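Local coordinates for protein condensin complex subunit 3 (Schizosaccharomyces pombe, PDB 5OQR) that serves as a regulatory subunit of the condensin complex, which is required for converting interphase chromatin into mitotic-like condensed chromosomes and probably introduces positive supercoils into DNA, at residues Glu563-Ser567 and His598-Glu602; Tyr528-Tyr532 and Ile569-Ala573; Cys514-Ala518 and Asp549-His554. All blocks are in the same frame, centred on the assembly; numbering follows the deposited sequence.

Contact 1 (Glu563-Ser567 and His598-Glu602)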
ATOM      1  N   GLU A 563      25.244 -13.512 -22.977  1.00 44.65           N
ATOM      2  CA  GLU A 563      24.378 -12.348 -22.820  1.00 41.78           C
ATOM      3  C   GLU A 563      23.030 -12.562 -23.496  1.00 41.83           C
ATOM      4  O   GLU A 563      21.978 -12.261 -22.920  1.00 41.57           O
ATOM      5  CB  GLU A 563      25.080 -11.118 -23.388  1.00 46.84           C
ATOM      6  CG  GLU A 563      24.344  -9.815 -23.185  1.00 48.83           C
ATOM      7  CD  GLU A 563      25.035  -8.658 -23.877  1.00 65.09           C
ATOM      8  OE1 GLU A 563      25.514  -8.851 -25.014  1.00 65.02           O
ATOM      9  OE2 GLU A 563      25.111  -7.561 -23.282  1.00 73.93           O
ATOM     10  N   ASP A 564      23.038 -13.079 -24.724  1.00 45.94           N
ATOM     11  CA  ASP A 564      21.788 -13.236 -25.458  1.00 47.27           C
ATOM     12  C   ASP A 564      20.948 -14.371 -24.891  1.00 46.26           C
ATOM     13  O   ASP A 564      19.715 -14.284 -24.860  1.00 43.14           O
ATOM     14  CB  ASP A 564      22.078 -13.473 -26.941  1.00 64.29           C
ATOM     15  CG  ASP A 564      22.823 -12.318 -27.580  1.00 70.48           C
ATOM     16  OD1 ASP A 564      22.208 -11.249 -27.779  1.00 61.88           O
ATOM     17  OD2 ASP A 564      24.022 -12.480 -27.889  1.00 79.93           O
ATOM     18  N   ALA A 565      21.593 -15.446 -24.436  1.00 52.33           N
ATOM     19  CA  ALA A 565      20.851 -16.577 -23.890  1.00 44.92           C
ATOM     20  C   ALA A 565      20.186 -16.216 -22.570  1.00 39.29           C
ATOM     21  O   ALA A 565      19.053 -16.631 -22.305  1.00 43.07           O
ATOM     22  CB  ALA A 565      21.780 -17.776 -23.712  1.00 37.14           C
ATOM     23  N   ILE A 566      20.872 -15.445 -21.728  1.00 36.27           N
ATOM     24  CA  ILE A 566      20.295 -15.045 -20.451  1.00 35.27           C
ATOM     25  C   ILE A 566      19.164 -14.052 -20.670  1.00 36.82           C
ATOM     26  O   ILE A 566      18.087 -14.170 -20.075  1.00 32.94           O
ATOM     27  CB  ILE A 566      21.390 -14.476 -19.530  1.00 31.75           C
ATOM     28  CG1 ILE A 566      22.302 -15.612 -19.059  1.00 27.54           C
ATOM     29  CG2 ILE A 566      20.781 -13.749 -18.334  1.00 31.99           C
ATOM     30  CD1 ILE A 566      23.566 -15.153 -18.372  1.00 29.26           C
ATOM     31  N   SER A 567      19.391 -13.054 -21.528  1.00 36.92           N
ATOM     32  CA  SER A 567      18.332 -12.103 -21.844  1.00 37.38           C
ATOM     33  C   SER A 567      17.115 -12.815 -22.417  1.00 37.07           C
ATOM     34  O   SER A 567      15.973 -12.429 -22.143  1.00 39.26           O
ATOM     35  CB  SER A 567      18.854 -11.053 -22.823  1.00 41.09           C
ATOM     36  OG  SER A 567      19.953 -10.348 -22.276  1.00 36.46           O
ATOM     37  N   HIS A 598      22.817  -1.834 -14.596  1.00 32.28           N
ATOM     38  CA  HIS A 598      22.513  -1.230 -15.890  1.00 30.63           C
ATOM     39  C   HIS A 598      22.728  -2.258 -16.998  1.00 31.20           C
ATOM     40  O   HIS A 598      23.562  -2.103 -17.891  1.00 43.93           O
ATOM     41  CB  HIS A 598      23.347   0.031 -16.136  1.00 26.94           C
ATOM     42  CG  HIS A 598      22.866   1.230 -15.382  1.00 30.23           C
ATOM     43  ND1 HIS A 598      21.571   1.694 -15.470  1.00 35.98           N
ATOM     44  CD2 HIS A 598      23.508   2.068 -14.535  1.00 36.62           C
ATOM     45  CE1 HIS A 598      21.434   2.760 -14.703  1.00 41.26           C
ATOM     46  NE2 HIS A 598      22.595   3.009 -14.124  1.00 40.73           N
ATOM     47  N   TYR A 599      21.952  -3.334 -16.910  1.00 32.72           N
ATOM     48  CA  TYR A 599      22.112  -4.503 -17.772  1.00 32.96           C
ATOM     49  C   TYR A 599      21.188  -4.352 -18.971  1.00 37.50           C
ATOM     50  O   TYR A 599      20.042  -4.801 -18.964  1.00 34.80           O
ATOM     51  CB  TYR A 599      21.820  -5.776 -16.987  1.00 33.75           C
ATOM     52  CG  TYR A 599      21.941  -7.056 -17.780  1.00 32.25           C
ATOM     53  CD1 TYR A 599      23.182  -7.606 -18.063  1.00 32.34           C
ATOM     54  CD2 TYR A 599      20.814  -7.724 -18.233  1.00 33.04           C
ATOM     55  CE1 TYR A 599      23.297  -8.776 -18.782  1.00 30.56           C
ATOM     56  CE2 TYR A 599      20.919  -8.895 -18.953  1.00 36.28           C
ATOM     57  CZ  TYR A 599      22.164  -9.418 -19.224  1.00 35.61           C
ATOM     58  OH  TYR A 599      22.278 -10.586 -19.941  1.00 35.80           O
ATOM     59  N   ARG A 600      21.698  -3.704 -20.019  1.00 44.55           N
ATOM     60  CA  ARG A 600      20.975  -3.559 -21.281  1.00 33.36           C
ATOM     61  C   ARG A 600      19.635  -2.860 -21.070  1.00 34.78           C
ATOM     62  O   ARG A 600      18.595  -3.297 -21.566  1.00 38.17           O
ATOM     63  CB  ARG A 600      20.775  -4.922 -21.945  1.00 36.85           C
ATOM     64  CG  ARG A 600      21.915  -5.900 -21.713  1.00 32.71           C
ATOM     65  CD  ARG A 600      21.705  -7.186 -22.486  1.00 39.89           C
ATOM     66  NE  ARG A 600      21.982  -7.022 -23.910  1.00 46.58           N
ATOM     67  CZ  ARG A 600      21.711  -7.933 -24.837  1.00 43.28           C
ATOM     68  NH1 ARG A 600      22.006  -7.691 -26.105  1.00 62.87           N
ATOM     69  NH2 ARG A 600      21.141  -9.081 -24.504  1.00 53.18           N
ATOM     70  N   ASP A 601      19.666  -1.756 -20.317  1.00 34.21           N
ATOM     71  CA  ASP A 601      18.438  -1.048 -19.967  1.00 38.91           C
ATOM     72  C   ASP A 601      17.567  -0.828 -21.194  1.00 39.91           C
ATOM     73  O   ASP A 601      16.384  -1.178 -21.204  1.00 38.97           O
ATOM     74  CB  ASP A 601      18.767   0.297 -19.319  1.00 38.07           C
ATOM     75  CG  ASP A 601      19.835   0.191 -18.259  1.00 39.20           C
ATOM     76  OD1 ASP A 601      20.762  -0.622 -18.436  1.00 40.10           O
ATOM     77  OD2 ASP A 601      19.754   0.925 -17.253  1.00 38.13           O
ATOM     78  N   GLU A 602      18.153  -0.252 -22.245  1.00 55.72           N
ATOM     79  CA  GLU A 602      17.408   0.063 -23.460  1.00 55.86           C
ATOM     80  C   GLU A 602      16.621  -1.141 -23.956  1.00 51.10           C
ATOM     81  O   GLU A 602      15.460  -1.013 -24.363  1.00 44.07           O
ATOM     82  CB  GLU A 602      18.363   0.549 -24.554  1.00 68.04           C
ATOM     83  CG  GLU A 602      19.476   1.485 -24.078  1.00 70.68           C
ATOM     84  CD  GLU A 602      20.707   0.744 -23.570  1.00 78.41           C
ATOM     85  OE1 GLU A 602      20.922  -0.416 -23.981  1.00 80.38           O
ATOM     86  OE2 GLU A 602      21.446   1.317 -22.742  1.00 69.96           O
TER
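The first turn of helix 563-574 faces the short link before helix 601-613, and the backbones stay well apart, with Ser567 CA and Arg600 CA 9.0 Å from each other, which leaves side chains to bridge the gap. Arg600, in the N-cap position of the second helix, supplies most of the bridge. Its NH2 donates to Ser567 OG at 2.8 Å with an N-H...O angle of 148°, the oxygen lying at the edge of the guanidinium and practically in its plane. Glu563 approaches from the opposite direction with an extended chain and lays its carboxylate over one guanidinium face, the two planes only 18° apart. OE2 of Glu563 is 3.2 Å from Arg600 NE, yet no N-H points at it, so this salt bridge works through charge alone. A second, long ion pair joins Asp564 OD1 to Arg600 NH1 at 3.9 Å. The contact joins the start of helix 563-574 to the link between helices 580-597 and 601-613, in a helix stack of the alpha-solenoid kind to which HEAT-repeat proteins belong. Ser567 OG both accepts from Arg600 and donates: with chi1 at -60° it leans back over the previous turn to Glu563 O (2.9 Å), a carbonyl that also accepts from Ser567 N. Alongside, OH of the buried Tyr599 lies 3.9 Å from Ile566 CG2, while Phe604 packs against both Ser567 and Tyr599.

Contact 2 (Tyr528-Tyr532 and Ile569-Ala573)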
ATOM      1  N   TYR A 528      22.170 -24.158 -16.175  1.00 36.36           N
ATOM      2  CA  TYR A 528      20.988 -23.421 -15.752  1.00 29.70           C
ATOM      3  C   TYR A 528      20.187 -22.880 -16.928  1.00 35.40           C
ATOM      4  O   TYR A 528      18.995 -22.598 -16.767  1.00 38.27           O
ATOM      5  CB  TYR A 528      21.400 -22.292 -14.813  1.00 26.48           C
ATOM      6  CG  TYR A 528      21.848 -22.815 -13.473  1.00 33.33           C
ATOM      7  CD1 TYR A 528      23.193 -22.907 -13.155  1.00 31.47           C
ATOM      8  CD2 TYR A 528      20.920 -23.251 -12.539  1.00 36.57           C
ATOM      9  CE1 TYR A 528      23.601 -23.399 -11.934  1.00 34.97           C
ATOM     10  CE2 TYR A 528      21.317 -23.744 -11.318  1.00 36.69           C
ATOM     11  CZ  TYR A 528      22.656 -23.818 -11.019  1.00 30.60           C
ATOM     12  OH  TYR A 528      23.047 -24.309  -9.798  1.00 32.26           O
ATOM     13  N   LEU A 529      20.803 -22.729 -18.101  1.00 37.11           N
ATOM     14  CA  LEU A 529      20.026 -22.445 -19.302  1.00 29.41           C
ATOM     15  C   LEU A 529      19.259 -23.681 -19.750  1.00 38.62           C
ATOM     16  O   LEU A 529      18.095 -23.586 -20.151  1.00 43.53           O
ATOM     17  CB  LEU A 529      20.942 -21.949 -20.418  1.00 26.63           C
ATOM     18  CG  LEU A 529      21.677 -20.641 -20.135  1.00 30.56           C
ATOM     19  CD1 LEU A 529      22.749 -20.405 -21.176  1.00 35.64           C
ATOM     20  CD2 LEU A 529      20.704 -19.472 -20.096  1.00 32.31           C
ATOM     21  N   HIS A 530      19.899 -24.851 -19.685  1.00 40.43           N
ATOM     22  CA  HIS A 530      19.199 -26.099 -19.968  1.00 45.71           C
ATOM     23  C   HIS A 530      18.081 -26.347 -18.966  1.00 45.03           C
ATOM     24  O   HIS A 530      17.073 -26.978 -19.302  1.00 43.02           O
ATOM     25  CB  HIS A 530      20.190 -27.262 -19.960  1.00 46.04           C
ATOM     26  CG  HIS A 530      19.576 -28.584 -20.302  1.00 60.07           C
ATOM     27  ND1 HIS A 530      19.310 -29.548 -19.355  1.00 60.29           N
ATOM     28  CD2 HIS A 530      19.172 -29.099 -21.487  1.00 68.74           C
ATOM     29  CE1 HIS A 530      18.771 -30.601 -19.942  1.00 66.56           C
ATOM     30  NE2 HIS A 530      18.677 -30.355 -21.235  1.00 64.69           N
ATOM     31  N   CYS A 531      18.232 -25.856 -17.735  1.00 42.73           N
ATOM     32  CA  CYS A 531      17.170 -26.007 -16.747  1.00 41.40           C
ATOM     33  C   CYS A 531      15.935 -25.206 -17.135  1.00 39.86           C
ATOM     34  O   CYS A 531      14.806 -25.638 -16.886  1.00 49.79           O
ATOM     35  CB  CYS A 531      17.669 -25.578 -15.366  1.00 43.46           C
ATOM     36  SG  CYS A 531      18.755 -26.771 -14.554  1.00 52.85           S
ATOM     37  N   TYR A 532      16.124 -24.038 -17.749  1.00 38.51           N
ATOM     38  CA  TYR A 532      14.983 -23.177 -18.035  1.00 39.87           C
ATOM     39  C   TYR A 532      14.150 -23.720 -19.191  1.00 45.88           C
ATOM     40  O   TYR A 532      12.918 -23.776 -19.106  1.00 51.15           O
ATOM     41  CB  TYR A 532      15.448 -21.758 -18.346  1.00 32.86           C
ATOM     42  CG  TYR A 532      14.291 -20.796 -18.451  1.00 32.93           C
ATOM     43  CD1 TYR A 532      13.577 -20.668 -19.633  1.00 40.39           C
ATOM     44  CD2 TYR A 532      13.899 -20.034 -17.365  1.00 34.77           C
ATOM     45  CE1 TYR A 532      12.512 -19.806 -19.732  1.00 37.45           C
ATOM     46  CE2 TYR A 532      12.834 -19.165 -17.453  1.00 40.80           C
ATOM     47  CZ  TYR A 532      12.144 -19.057 -18.641  1.00 40.88           C
ATOM     48  OH  TYR A 532      11.080 -18.195 -18.742  1.00 43.85           O
ATOM     49  N   ILE A 569      15.864 -15.890 -21.745  1.00 40.79           N
ATOM     50  CA  ILE A 569      15.021 -16.493 -20.719  1.00 39.26           C
ATOM     51  C   ILE A 569      14.355 -15.417 -19.875  1.00 34.12           C
ATOM     52  O   ILE A 569      13.238 -15.609 -19.384  1.00 33.09           O
ATOM     53  CB  ILE A 569      15.826 -17.478 -19.848  1.00 38.73           C
ATOM     54  CG1 ILE A 569      16.874 -16.749 -19.004  1.00 40.69           C
ATOM     55  CG2 ILE A 569      16.502 -18.524 -20.721  1.00 33.91           C
ATOM     56  CD1 ILE A 569      17.462 -17.595 -17.915  1.00 36.74           C
ATOM     57  N   LEU A 570      15.018 -14.273 -19.693  1.00 31.48           N
ATOM     58  CA  LEU A 570      14.395 -13.163 -18.981  1.00 33.33           C
ATOM     59  C   LEU A 570      13.207 -12.610 -19.761  1.00 39.80           C
ATOM     60  O   LEU A 570      12.187 -12.243 -19.166  1.00 38.58           O
ATOM     61  CB  LEU A 570      15.424 -12.066 -18.716  1.00 37.29           C
ATOM     62  CG  LEU A 570      16.494 -12.376 -17.667  1.00 34.15           C
ATOM     63  CD1 LEU A 570      17.590 -11.328 -17.693  1.00 29.68           C
ATOM     64  CD2 LEU A 570      15.881 -12.456 -16.279  1.00 36.13           C
ATOM     65  N   PHE A 571      13.320 -12.534 -21.090  1.00 41.05           N
ATOM     66  CA  PHE A 571      12.180 -12.137 -21.909  1.00 48.00           C
ATOM     67  C   PHE A 571      11.067 -13.169 -21.824  1.00 43.82           C
ATOM     68  O   PHE A 571       9.907 -12.832 -21.560  1.00 43.15           O
ATOM     69  CB  PHE A 571      12.603 -11.952 -23.370  1.00 53.12           C
ATOM     70  CG  PHE A 571      13.403 -10.715 -23.623  1.00 48.66           C
ATOM     71  CD1 PHE A 571      12.900  -9.471 -23.293  1.00 47.84           C
ATOM     72  CD2 PHE A 571      14.653 -10.793 -24.209  1.00 52.93           C
ATOM     73  CE1 PHE A 571      13.635  -8.331 -23.528  1.00 47.01           C
ATOM     74  CE2 PHE A 571      15.391  -9.656 -24.447  1.00 52.73           C
ATOM     75  CZ  PHE A 571      14.880  -8.423 -24.107  1.00 53.48           C
ATOM     76  N   GLU A 572      11.404 -14.437 -22.056  1.00 44.30           N
ATOM     77  CA  GLU A 572      10.399 -15.493 -22.044  1.00 41.20           C
ATOM     78  C   GLU A 572       9.664 -15.530 -20.712  1.00 40.48           C
ATOM     79  O   GLU A 572       8.432 -15.633 -20.671  1.00 43.95           O
ATOM     80  CB  GLU A 572      11.066 -16.836 -22.337  1.00 41.68           C
ATOM     81  CG  GLU A 572      10.108 -17.940 -22.723  1.00 47.74           C
ATOM     82  CD  GLU A 572      10.829 -19.203 -23.148  1.00 59.72           C
ATOM     83  OE1 GLU A 572      10.287 -20.305 -22.924  1.00 74.81           O
ATOM     84  OE2 GLU A 572      11.942 -19.092 -23.702  1.00 55.98           O
ATOM     85  N   ALA A 573      10.404 -15.439 -19.605  1.00 41.39           N
ATOM     86  CA  ALA A 573       9.775 -15.444 -18.289  1.00 41.13           C
ATOM     87  C   ALA A 573       8.785 -14.297 -18.156  1.00 35.07           C
ATOM     88  O   ALA A 573       7.653 -14.482 -17.697  1.00 39.77           O
ATOM     89  CB  ALA A 573      10.839 -15.354 -17.195  1.00 38.43           C
TER
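Tyr532 lies across the side of Ile569, and its aromatic ring makes most of this interface. Ile569 CB sits 3.8 Å from the centroid of the Tyr532 ring and only 7° off the normal, a CH-pi contact centred on one face. The CG2 methyl of Ile569 extends the same contact toward the inner end of the ring, 3.8 Å from Tyr532 CD1. At the ring edge comes Glu572, whose extended chain slides past the tyrosine in the opposite direction and stands its carboxylate almost perpendicular to the ring, with Glu572 CD in the ring plane, 3.9 Å from Tyr532 CE1. The phenol end arrives at the next turn of the partner helix, beside the CB and backbone N of Ala573. The N-H of Ala573 is already spent on Ile569 O at 2.8 Å within its own helix, and its angle to Tyr532 OH is too poor for a hydrogen bond. What aims the ring is the first torsion of Tyr532 (chi1 -172°), which swings it out toward helix 563-574. Farther out, Leu529 CD2 meets Ile569 CD1 at 4.3 Å. Helix 537-554 packs against both segments: Ile544 touches Tyr532 and Ile569, and Lys540 makes a cation-pi contact with the tyrosine. The two short helical segments run in nearly the same direction, 25° apart with axes 11.9 Å from each other, the near-parallel packing of helices from successive hairpins that characterises a HEAT-repeat alpha-solenoid.

Contact 3 (Cys514-Ala518 and Asp549-His554)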
ATOM      1  N   CYS A 514      28.159 -21.399  -6.746  1.00 33.78           N
ATOM      2  CA  CYS A 514      28.544 -20.582  -7.888  1.00 30.46           C
ATOM      3  C   CYS A 514      28.683 -19.116  -7.505  1.00 29.21           C
ATOM      4  O   CYS A 514      29.468 -18.389  -8.118  1.00 32.60           O
ATOM      5  CB  CYS A 514      27.523 -20.749  -9.009  1.00 23.85           C
ATOM      6  SG  CYS A 514      27.577 -22.363  -9.791  1.00 30.67           S
ATOM      7  N   LEU A 515      27.939 -18.665  -6.495  1.00 30.25           N
ATOM      8  CA  LEU A 515      28.066 -17.294  -6.019  1.00 30.90           C
ATOM      9  C   LEU A 515      29.375 -17.043  -5.286  1.00 34.75           C
ATOM     10  O   LEU A 515      29.650 -15.895  -4.924  1.00 38.02           O
ATOM     11  CB  LEU A 515      26.895 -16.949  -5.100  1.00 28.47           C
ATOM     12  CG  LEU A 515      25.502 -17.233  -5.661  1.00 28.66           C
ATOM     13  CD1 LEU A 515      24.438 -16.829  -4.654  1.00 30.88           C
ATOM     14  CD2 LEU A 515      25.287 -16.519  -6.986  1.00 31.83           C
ATOM     15  N   LEU A 516      30.181 -18.079  -5.051  1.00 36.55           N
ATOM     16  CA  LEU A 516      31.458 -17.927  -4.370  1.00 39.59           C
ATOM     17  C   LEU A 516      32.653 -18.025  -5.307  1.00 36.23           C
ATOM     18  O   LEU A 516      33.751 -17.609  -4.927  1.00 37.78           O
ATOM     19  CB  LEU A 516      31.595 -18.987  -3.270  1.00 40.15           C
ATOM     20  CG  LEU A 516      30.527 -18.931  -2.175  1.00 33.75           C
ATOM     21  CD1 LEU A 516      30.643 -20.120  -1.248  1.00 32.82           C
ATOM     22  CD2 LEU A 516      30.637 -17.643  -1.384  1.00 36.39           C
ATOM     23  N   ASN A 517      32.468 -18.557  -6.512  1.00 33.97           N
ATOM     24  CA  ASN A 517      33.552 -18.683  -7.479  1.00 39.62           C
ATOM     25  C   ASN A 517      33.024 -18.307  -8.854  1.00 35.18           C
ATOM     26  O   ASN A 517      32.082 -18.930  -9.350  1.00 34.30           O
ATOM     27  CB  ASN A 517      34.122 -20.101  -7.488  1.00 36.79           C
ATOM     28  CG  ASN A 517      35.510 -20.161  -8.082  1.00 46.89           C
ATOM     29  OD1 ASN A 517      35.695 -20.596  -9.217  1.00 48.65           O
ATOM     30  ND2 ASN A 517      36.496 -19.707  -7.318  1.00 63.16           N
ATOM     31  N   ALA A 518      33.641 -17.295  -9.469  1.00 33.78           N
ATOM     32  CA  ALA A 518      33.165 -16.806 -10.758  1.00 34.74           C
ATOM     33  C   ALA A 518      33.403 -17.824 -11.865  1.00 38.52           C
ATOM     34  O   ALA A 518      32.550 -18.005 -12.743  1.00 37.34           O
ATOM     35  CB  ALA A 518      33.845 -15.481 -11.095  1.00 35.29           C
ATOM     36  N   ASP A 549      21.609 -13.791  -9.900  1.00 30.24           N
ATOM     37  CA  ASP A 549      22.528 -13.574  -8.789  1.00 27.99           C
ATOM     38  C   ASP A 549      23.981 -13.712  -9.221  1.00 27.75           C
ATOM     39  O   ASP A 549      24.850 -13.017  -8.687  1.00 30.40           O
ATOM     40  CB  ASP A 549      22.209 -14.545  -7.655  1.00 38.75           C
ATOM     41  CG  ASP A 549      21.014 -14.103  -6.833  1.00 45.85           C
ATOM     42  OD1 ASP A 549      20.291 -13.186  -7.277  1.00 43.35           O
ATOM     43  OD2 ASP A 549      20.795 -14.671  -5.744  1.00 46.49           O
ATOM     44  N   MET A 550      24.269 -14.592 -10.179  1.00 26.84           N
ATOM     45  CA  MET A 550      25.632 -14.697 -10.688  1.00 28.04           C
ATOM     46  C   MET A 550      26.071 -13.401 -11.359  1.00 29.78           C
ATOM     47  O   MET A 550      27.228 -12.988 -11.227  1.00 33.71           O
ATOM     48  CB  MET A 550      25.742 -15.872 -11.659  1.00 30.24           C
ATOM     49  CG  MET A 550      25.620 -17.231 -10.987  1.00 40.26           C
ATOM     50  SD  MET A 550      26.022 -18.627 -12.055  1.00 53.64           S
ATOM     51  CE  MET A 550      24.850 -18.410 -13.369  1.00 28.57           C
ATOM     52  N   LEU A 551      25.160 -12.742 -12.081  1.00 34.70           N
ATOM     53  CA  LEU A 551      25.489 -11.463 -12.702  1.00 31.48           C
ATOM     54  C   LEU A 551      25.738 -10.390 -11.650  1.00 31.20           C
ATOM     55  O   LEU A 551      26.748  -9.680 -11.697  1.00 33.27           O
ATOM     56  CB  LEU A 551      24.366 -11.033 -13.644  1.00 30.72           C
ATOM     57  CG  LEU A 551      24.266 -11.784 -14.972  1.00 33.06           C
ATOM     58  CD1 LEU A 551      22.944 -11.494 -15.646  1.00 26.14           C
ATOM     59  CD2 LEU A 551      25.414 -11.407 -15.883  1.00 35.21           C
ATOM     60  N   ILE A 552      24.818 -10.251 -10.696  1.00 27.42           N
ATOM     61  CA  ILE A 552      24.964  -9.232  -9.664  1.00 27.85           C
ATOM     62  C   ILE A 552      26.213  -9.490  -8.833  1.00 31.85           C
ATOM     63  O   ILE A 552      26.966  -8.563  -8.511  1.00 39.91           O
ATOM     64  CB  ILE A 552      23.698  -9.186  -8.790  1.00 28.05           C
ATOM     65  CG1 ILE A 552      22.509  -8.706  -9.621  1.00 34.48           C
ATOM     66  CG2 ILE A 552      23.901  -8.279  -7.581  1.00 27.86           C
ATOM     67  CD1 ILE A 552      21.167  -8.989  -8.993  1.00 46.95           C
ATOM     68  N   GLN A 553      26.453 -10.750  -8.469  1.00 34.87           N
ATOM     69  CA  GLN A 553      27.589 -11.074  -7.615  1.00 31.53           C
ATOM     70  C   GLN A 553      28.904 -10.942  -8.371  1.00 29.67           C
ATOM     71  O   GLN A 553      29.808 -10.219  -7.941  1.00 36.97           O
ATOM     72  CB  GLN A 553      27.430 -12.488  -7.053  1.00 33.87           C
ATOM     73  CG  GLN A 553      28.609 -12.990  -6.226  1.00 35.18           C
ATOM     74  CD  GLN A 553      28.790 -12.220  -4.934  1.00 41.36           C
ATOM     75  OE1 GLN A 553      27.824 -11.749  -4.339  1.00 35.20           O
ATOM     76  NE2 GLN A 553      30.035 -12.086  -4.495  1.00 46.46           N
ATOM     77  N   HIS A 554      29.028 -11.631  -9.504  1.00 27.65           N
ATOM     78  CA  HIS A 554      30.310 -11.759 -10.183  1.00 32.03           C
ATOM     79  C   HIS A 554      30.563 -10.677 -11.221  1.00 35.44           C
ATOM     80  O   HIS A 554      31.718 -10.483 -11.616  1.00 43.63           O
ATOM     81  CB  HIS A 554      30.411 -13.131 -10.854  1.00 33.42           C
ATOM     82  CG  HIS A 554      30.418 -14.269  -9.886  1.00 30.02           C
ATOM     83  ND1 HIS A 554      31.114 -14.226  -8.698  1.00 32.06           N
ATOM     84  CD2 HIS A 554      29.803 -15.474  -9.918  1.00 28.25           C
ATOM     85  CE1 HIS A 554      30.935 -15.359  -8.045  1.00 35.64           C
ATOM     86  NE2 HIS A 554      30.144 -16.133  -8.764  1.00 38.79           N
TER
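His554, at the end of helix 537-554, reaches across to the turn that leads from Cys514 to Ala518. His554 CB starts 4.2 Å from Ala518 CB. With chi1 at -65° the ring is directed at the turn, and CG and ND1 come against the same methyl. Ala518 CA stands over the centre of one face, 3.6 Å from the centroid of the His554 ring and 6° off the normal, a CH-pi contact. The opposite face is lined toward its rim by CG of the preceding Gln553. His554 CD2 lies near both Ala518 CA and Cys514 O. Farther out, His554 CE1 is 3.4 Å from Leu515 O, and at the tip His554 NE2 donates a nearly straight hydrogen bond to Cys514 O, with an N-H...O angle of 177°, although its very short modelled length is doubtful. The contact places the last carbonyl of helix 500-514, in the seventh HEAT repeat, against the end of helix 537-554 in the eighth. Beside the histidine, Gln553 CG lies 3.3 Å from Leu515 O. Leu515 sends its CD2 branch obliquely over Asp549, 3.7 Å from Asp549 CB, and on to Met550 CG at 4.1 Å, while Met550 SD faces Cys514 CB at 4.0 Å. Both carboxylate oxygens of Asp549 accept hydrogen bonds from the backbone of the other protein chain, and a basic side chain of that chain packs on Leu515 and Leu516. Asn517 caps the start of helix 518-534 through OD1, which accepts from Leu520 N.

All three contacts lie within one run of consecutive helices, from 500-514 to 601-613, on one side of the chain's centre. Contact 3 closes before contact 1 opens, whereas the segments of contact 2 alternate with those of both, tying the series together. Contacts 1 and 2 share helix 563-574, have centres 13 Å apart and touch where Ala565 CB meets Leu529 CD1. Contact 1 meets contact 3, its centre 16 Å off, through Leu551, which packs on Ile566 and Tyr599. Contacts 2 and 3 are 17 Å apart between centres and do not touch. Each thus joins parts 31 to 37 residues apart in the chain, the local stacking of successive helices that builds a solenoid, and contact 3 also meets the partner protein.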